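Local structure of PA0821 (Pseudomonas aeruginosa, 7DRG) at residues L76-Y90 against H108-R120. The protein probably serves as the immunity protein (antitoxin) that protects the cell against a VRR-NUC nuclease effector of its type VI secretion system. Numbering follows the deposited sequence.
Sequences LWREEPAQGKPLTAY and HLSFCYTSGKKSR
Trp77 and Cys112 face each other as a hydrogen-bonded pair of an antiparallel beta sheet, where strand 75-77 lies between strand 87-89 and strand 109-114; strand 109-114 in turn pairs antiparallel with strand 126-131. Trp77 N donates to Cys112 O at 2.8 Å, and Cys112 N returns a bond to Trp77 O. Beyond the strand end the pairing passes to a side chain: Glu79 N donates to Ser110 OG at 2.9 Å, because that hydroxyl stands anti to its own backbone N (chi1 -180°) and leans across to the loop. Two waters extend this polar patch. One joins Ser110 OG to Trp77 O, weakly on the carbonyl side; the other is shared by Ser110 OG, Glu79 OE2 and His108 NE2, so a water bridges the carboxylate and the imidazole, which do not bond directly, while His108 ND1 is taken by Gly131 O.

On the face of Leu76 and Tyr113 the contact is apolar. Leu76 CD1 sits squarely over the Tyr113 ring, 3.6 Å from its centroid in a CH-pi contact, and Tyr90 CD1 meets the edge of the same ring, the two tyrosines crossing at about a right angle. Met99 of helix 96-101 touches both Leu76 and Tyr113. Nearby, Arg78 lays its CD against Phe111 CE1 at 3.9 Å; its chain then bends at chi3 (-56°), and NH2 binds the carbonyls of Gln83 and Lys85, with Pro81 CB over the guanidinium face, tying the 78-86 loop together.

The Trp77 indole occupies the other face. Leu87 CD1 covers one side of it, Ser119 CB packs against Leu87 CD2 at 3.5 Å, and Ser119 O lies in the indole plane, accepting a weak 3.5 Å hydrogen bond from Trp77 NE1.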
loop_
_atom_site.group_PDB
_atom_site.type_symbol
_atom_site.label_atom_id
_atom_site.label_comp_id
_atom_site.label_asym_id
_atom_site.label_seq_id
_atom_site.Cartn_x
_atom_site.Cartn_y
_atom_site.Cartn_z
ATOM N N LEU B 76 -16.776 -27.426 -0.014
ATOM C CA LEU B 76 -17.297 -27.242 1.336
ATOM C C LEU B 76 -16.196 -27.569 2.337
ATOM O O LEU B 76 -15.704 -28.708 2.376
ATOM C CB LEU B 76 -18.522 -28.128 1.583
ATOM C CG LEU B 76 -18.975 -28.134 3.041
ATOM C CD1 LEU B 76 -19.431 -26.749 3.469
ATOM C CD2 LEU B 76 -20.090 -29.157 3.223
ATOM N N TRP B 77 -15.826 -26.581 3.149
ATOM C CA TRP B 77 -14.854 -26.748 4.226
ATOM C C TRP B 77 -15.586 -26.858 5.561
ATOM O O TRP B 77 -16.505 -26.079 5.839
ATOM C CB TRP B 77 -13.864 -25.570 4.268
ATOM C CG TRP B 77 -12.805 -25.576 3.188
ATOM C CD1 TRP B 77 -12.793 -24.838 2.027
ATOM C CD2 TRP B 77 -11.593 -26.348 3.181
ATOM N NE1 TRP B 77 -11.653 -25.117 1.306
ATOM C CE2 TRP B 77 -10.902 -26.035 1.991
ATOM C CE3 TRP B 77 -11.031 -27.272 4.064
ATOM C CZ2 TRP B 77 -9.677 -26.616 1.666
ATOM C CZ3 TRP B 77 -9.818 -27.851 3.737
ATOM C CH2 TRP B 77 -9.158 -27.524 2.546
ATOM N N ARG B 78 -15.185 -27.830 6.380
ATOM C CA ARG B 78 -15.742 -28.015 7.712
ATOM C C ARG B 78 -14.605 -28.267 8.690
ATOM O O ARG B 78 -13.687 -29.037 8.393
ATOM C CB ARG B 78 -16.739 -29.185 7.757
ATOM C CG ARG B 78 -18.020 -28.976 6.937
ATOM C CD ARG B 78 -18.908 -30.211 7.008
ATOM N NE ARG B 78 -18.163 -31.378 6.566
ATOM C CZ ARG B 78 -18.454 -32.623 6.912
ATOM N NH1 ARG B 78 -19.494 -32.869 7.703
ATOM N NH2 ARG B 78 -17.703 -33.620 6.463
ATOM N N GLU B 79 -14.661 -27.624 9.855
ATOM C CA GLU B 79 -13.601 -27.793 10.845
ATOM C C GLU B 79 -13.874 -29.030 11.689
ATOM O O GLU B 79 -14.900 -29.104 12.375
ATOM C CB GLU B 79 -13.470 -26.558 11.733
ATOM C CG GLU B 79 -12.408 -26.719 12.812
ATOM C CD GLU B 79 -12.042 -25.414 13.492
ATOM O OE1 GLU B 79 -11.033 -25.398 14.230
ATOM O OE2 GLU B 79 -12.755 -24.408 13.285
ATOM N N GLU B 80 -12.948 -29.993 11.633
ATOM C CA GLU B 80 -12.962 -31.262 12.359
ATOM C C GLU B 80 -14.366 -31.850 12.463
ATOM O O GLU B 80 -14.922 -31.955 13.563
ATOM C CB GLU B 80 -12.343 -31.085 13.745
ATOM C CG GLU B 80 -10.944 -30.480 13.690
ATOM C CD GLU B 80 -10.097 -30.816 14.899
ATOM O OE1 GLU B 80 -8.853 -30.776 14.778
ATOM O OE2 GLU B 80 -10.669 -31.123 15.964
ATOM N N PRO B 81 -14.961 -32.253 11.342
ATOM C CA PRO B 81 -16.321 -32.790 11.384
ATOM C C PRO B 81 -16.367 -34.163 12.036
ATOM O O PRO B 81 -15.433 -34.960 11.933
ATOM C CB PRO B 81 -16.714 -32.869 9.905
ATOM C CG PRO B 81 -15.417 -33.036 9.191
ATOM C CD PRO B 81 -14.401 -32.257 9.979
ATOM N N ALA B 82 -17.485 -34.432 12.717
ATOM C CA ALA B 82 -17.667 -35.733 13.348
ATOM C C ALA B 82 -17.817 -36.840 12.311
ATOM O O ALA B 82 -17.427 -37.985 12.568
ATOM C CB ALA B 82 -18.879 -35.696 14.279
ATOM N N GLN B 83 -18.372 -36.521 11.144
ATOM C CA GLN B 83 -18.483 -37.454 10.032
ATOM C C GLN B 83 -17.950 -36.791 8.770
ATOM O O GLN B 83 -18.077 -35.576 8.593
ATOM C CB GLN B 83 -19.932 -37.908 9.830
ATOM C CG GLN B 83 -20.531 -38.607 11.038
ATOM C CD GLN B 83 -21.940 -39.102 10.786
ATOM O OE1 GLN B 83 -22.891 -38.319 10.744
ATOM N NE2 GLN B 83 -22.082 -40.410 10.617
ATOM N N GLY B 84 -17.330 -37.581 7.911
ATOM C CA GLY B 84 -16.806 -37.030 6.682
ATOM C C GLY B 84 -15.437 -36.398 6.839
ATOM O O GLY B 84 -14.690 -36.655 7.792
ATOM N N LYS B 85 -15.104 -35.551 5.856
ATOM C CA LYS B 85 -13.794 -34.961 5.719
ATOM C C LYS B 85 -13.864 -33.451 5.900
ATOM O O LYS B 85 -14.920 -32.841 5.690
ATOM C CB LYS B 85 -13.201 -35.276 4.342
ATOM C CG LYS B 85 -12.944 -36.761 4.121
ATOM C CD LYS B 85 -11.750 -37.231 4.932
ATOM C CE LYS B 85 -11.514 -38.713 4.719
ATOM N NZ LYS B 85 -11.631 -39.042 3.279
ATOM N N PRO B 86 -12.762 -32.830 6.322
ATOM C CA PRO B 86 -12.718 -31.362 6.366
ATOM C C PRO B 86 -12.991 -30.714 5.021
ATOM O O PRO B 86 -13.578 -29.626 4.981
ATOM C CB PRO B 86 -11.292 -31.071 6.858
ATOM C CG PRO B 86 -10.902 -32.291 7.615
ATOM C CD PRO B 86 -11.556 -33.442 6.912
ATOM N N LEU B 87 -12.605 -31.353 3.920
ATOM C CA LEU B 87 -12.805 -30.820 2.579
ATOM C C LEU B 87 -13.653 -31.778 1.760
ATOM O O LEU B 87 -13.326 -32.964 1.650
ATOM C CB LEU B 87 -11.471 -30.586 1.873
ATOM C CG LEU B 87 -11.634 -30.120 0.426
ATOM C CD1 LEU B 87 -12.369 -28.785 0.384
ATOM C CD2 LEU B 87 -10.273 -30.019 -0.249
ATOM N N THR B 88 -14.733 -31.262 1.169
ATOM C CA THR B 88 -15.625 -32.044 0.322
ATOM C C THR B 88 -15.909 -31.269 -0.957
ATOM O O THR B 88 -16.213 -30.075 -0.900
ATOM C CB THR B 88 -16.947 -32.362 1.046
ATOM O OG1 THR B 88 -16.671 -32.924 2.339
ATOM C CG2 THR B 88 -17.787 -33.343 0.236
ATOM N N ALA B 89 -15.813 -31.937 -2.106
ATOM C CA ALA B 89 -16.249 -31.309 -3.347
ATOM C C ALA B 89 -17.742 -31.014 -3.271
ATOM O O ALA B 89 -18.518 -31.812 -2.743
ATOM C CB ALA B 89 -15.954 -32.205 -4.547
ATOM N N TYR B 90 -18.142 -29.854 -3.799
ATOM C CA TYR B 90 -19.533 -29.419 -3.660
ATOM C C TYR B 90 -20.501 -30.436 -4.259
ATOM O O TYR B 90 -21.587 -30.671 -3.713
ATOM C CB TYR B 90 -19.708 -28.044 -4.308
ATOM C CG TYR B 90 -21.135 -27.527 -4.349
ATOM C CD1 TYR B 90 -21.811 -27.199 -3.179
ATOM C CD2 TYR B 90 -21.785 -27.337 -5.562
ATOM C CE1 TYR B 90 -23.124 -26.717 -3.219
ATOM C CE2 TYR B 90 -23.086 -26.861 -5.612
ATOM C CZ TYR B 90 -23.744 -26.545 -4.442
ATOM O OH TYR B 90 -25.035 -26.063 -4.510
ATOM N N HIS B 108 -20.570 -27.827 17.235
ATOM C CA HIS B 108 -20.142 -26.552 16.672
ATOM C C HIS B 108 -20.523 -26.501 15.198
ATOM O O HIS B 108 -20.219 -27.426 14.442
ATOM C CB HIS B 108 -18.628 -26.386 16.859
ATOM C CG HIS B 108 -18.000 -25.329 16.001
ATOM N ND1 HIS B 108 -18.344 -23.996 16.076
ATOM C CD2 HIS B 108 -17.021 -25.410 15.068
ATOM C CE1 HIS B 108 -17.615 -23.304 15.217
ATOM N NE2 HIS B 108 -16.803 -24.138 14.594
ATOM N N LEU B 109 -21.212 -25.437 14.791
ATOM C CA LEU B 109 -21.545 -25.283 13.381
ATOM C C LEU B 109 -20.318 -24.785 12.636
ATOM O O LEU B 109 -19.770 -23.735 12.977
ATOM C CB LEU B 109 -22.691 -24.297 13.187
ATOM C CG LEU B 109 -23.974 -24.559 13.955
ATOM C CD1 LEU B 109 -25.072 -23.741 13.328
ATOM C CD2 LEU B 109 -24.284 -26.037 13.948
ATOM N N SER B 110 -19.900 -25.524 11.609
ATOM C CA SER B 110 -18.751 -25.112 10.799
ATOM C C SER B 110 -19.033 -25.535 9.360
ATOM O O SER B 110 -18.954 -26.723 9.037
ATOM C CB SER B 110 -17.457 -25.729 11.319
ATOM O OG SER B 110 -16.346 -25.323 10.536
ATOM N N PHE B 111 -19.377 -24.565 8.512
ATOM C CA PHE B 111 -19.691 -24.828 7.112
ATOM C C PHE B 111 -19.211 -23.646 6.296
ATOM O O PHE B 111 -19.700 -22.527 6.485
ATOM C CB PHE B 111 -21.196 -25.026 6.887
ATOM C CG PHE B 111 -21.788 -26.158 7.673
ATOM C CD1 PHE B 111 -21.718 -27.457 7.199
ATOM C CD2 PHE B 111 -22.431 -25.918 8.880
ATOM C CE1 PHE B 111 -22.269 -28.499 7.916
ATOM C CE2 PHE B 111 -22.979 -26.961 9.609
ATOM C CZ PHE B 111 -22.898 -28.252 9.125
ATOM N N CYS B 112 -18.282 -23.887 5.380
ATOM C CA CYS B 112 -17.771 -22.822 4.521
ATOM C C CYS B 112 -17.828 -23.288 3.073
ATOM O O CYS B 112 -17.010 -24.111 2.651
ATOM C CB CYS B 112 -16.350 -22.438 4.920
ATOM S SG CYS B 112 -15.731 -21.067 3.942
ATOM N N TYR B 113 -18.796 -22.764 2.320
ATOM C CA TYR B 113 -18.925 -23.046 0.898
ATOM C C TYR B 113 -18.160 -21.989 0.120
ATOM O O TYR B 113 -18.354 -20.787 0.347
ATOM C CB TYR B 113 -20.388 -23.023 0.460
ATOM C CG TYR B 113 -21.261 -24.112 1.047
ATOM C CD1 TYR B 113 -21.905 -23.932 2.267
ATOM C CD2 TYR B 113 -21.458 -25.304 0.365
ATOM C CE1 TYR B 113 -22.734 -24.926 2.793
ATOM C CE2 TYR B 113 -22.289 -26.301 0.885
ATOM C CZ TYR B 113 -22.908 -26.103 2.096
ATOM O OH TYR B 113 -23.725 -27.084 2.605
ATOM N N THR B 114 -17.303 -22.432 -0.797
ATOM C CA THR B 114 -16.493 -21.511 -1.588
ATOM C C THR B 114 -16.623 -21.844 -3.068
ATOM O O THR B 114 -17.166 -22.879 -3.453
ATOM C CB THR B 114 -15.014 -21.546 -1.179
ATOM O OG1 THR B 114 -14.437 -22.804 -1.552
ATOM C CG2 THR B 114 -14.846 -21.327 0.318
ATOM N N SER B 115 -16.090 -20.948 -3.905
ATOM C CA SER B 115 -16.163 -21.095 -5.354
ATOM C C SER B 115 -14.791 -21.078 -6.017
ATOM O O SER B 115 -14.713 -20.954 -7.242
ATOM C CB SER B 115 -17.041 -19.991 -5.964
ATOM O OG SER B 115 -16.483 -18.711 -5.696
ATOM N N GLY B 116 -13.710 -21.216 -5.257
ATOM C CA GLY B 116 -12.399 -21.274 -5.882
ATOM C C GLY B 116 -12.265 -22.503 -6.766
ATOM O O GLY B 116 -12.790 -23.573 -6.455
ATOM N N LYS B 117 -11.545 -22.355 -7.880
ATOM C CA LYS B 117 -11.309 -23.510 -8.744
ATOM C C LYS B 117 -10.550 -24.603 -7.999
ATOM O O LYS B 117 -10.977 -25.764 -7.963
ATOM C CB LYS B 117 -10.548 -23.094 -10.005
ATOM C CG LYS B 117 -10.305 -24.258 -10.956
ATOM C CD LYS B 117 -9.579 -23.833 -12.221
ATOM C CE LYS B 117 -9.147 -25.054 -13.028
ATOM N NZ LYS B 117 -10.285 -25.972 -13.329
ATOM N N LYS B 118 -9.414 -24.253 -7.411
ATOM C CA LYS B 118 -8.724 -25.134 -6.482
ATOM C C LYS B 118 -9.245 -24.881 -5.073
ATOM O O LYS B 118 -9.698 -23.782 -4.757
ATOM C CB LYS B 118 -7.216 -24.900 -6.555
ATOM C CG LYS B 118 -6.665 -25.030 -7.970
ATOM C CD LYS B 118 -5.157 -25.237 -7.994
ATOM C CE LYS B 118 -4.414 -23.926 -8.154
ATOM N NZ LYS B 118 -4.535 -23.065 -6.953
ATOM N N SER B 119 -9.209 -25.919 -4.231
ATOM C CA SER B 119 -9.700 -25.751 -2.866
ATOM C C SER B 119 -8.914 -24.682 -2.112
ATOM O O SER B 119 -9.447 -24.077 -1.173
ATOM C CB SER B 119 -9.653 -27.089 -2.114
ATOM O OG SER B 119 -8.316 -27.560 -1.996
ATOM N N ARG B 120 -7.670 -24.426 -2.525
ATOM C CA ARG B 120 -6.813 -23.414 -1.932
ATOM C C ARG B 120 -7.145 -22.007 -2.416
ATOM O O ARG B 120 -6.735 -21.031 -1.777
ATOM C CB ARG B 120 -5.355 -23.757 -2.260
ATOM C CG ARG B 120 -4.299 -22.999 -1.489
ATOM C CD ARG B 120 -2.933 -23.423 -1.982
ATOM N NE ARG B 120 -1.851 -22.819 -1.216
ATOM C CZ ARG B 120 -0.572 -22.919 -1.551
ATOM N NH1 ARG B 120 -0.231 -23.594 -2.641
ATOM N NH2 ARG B 120 0.360 -22.342 -0.805
HETATM O O HOH W 1 -15.291 -24.449 8.245
HETATM O O HOH W 2 -15.225 -23.430 12.121
#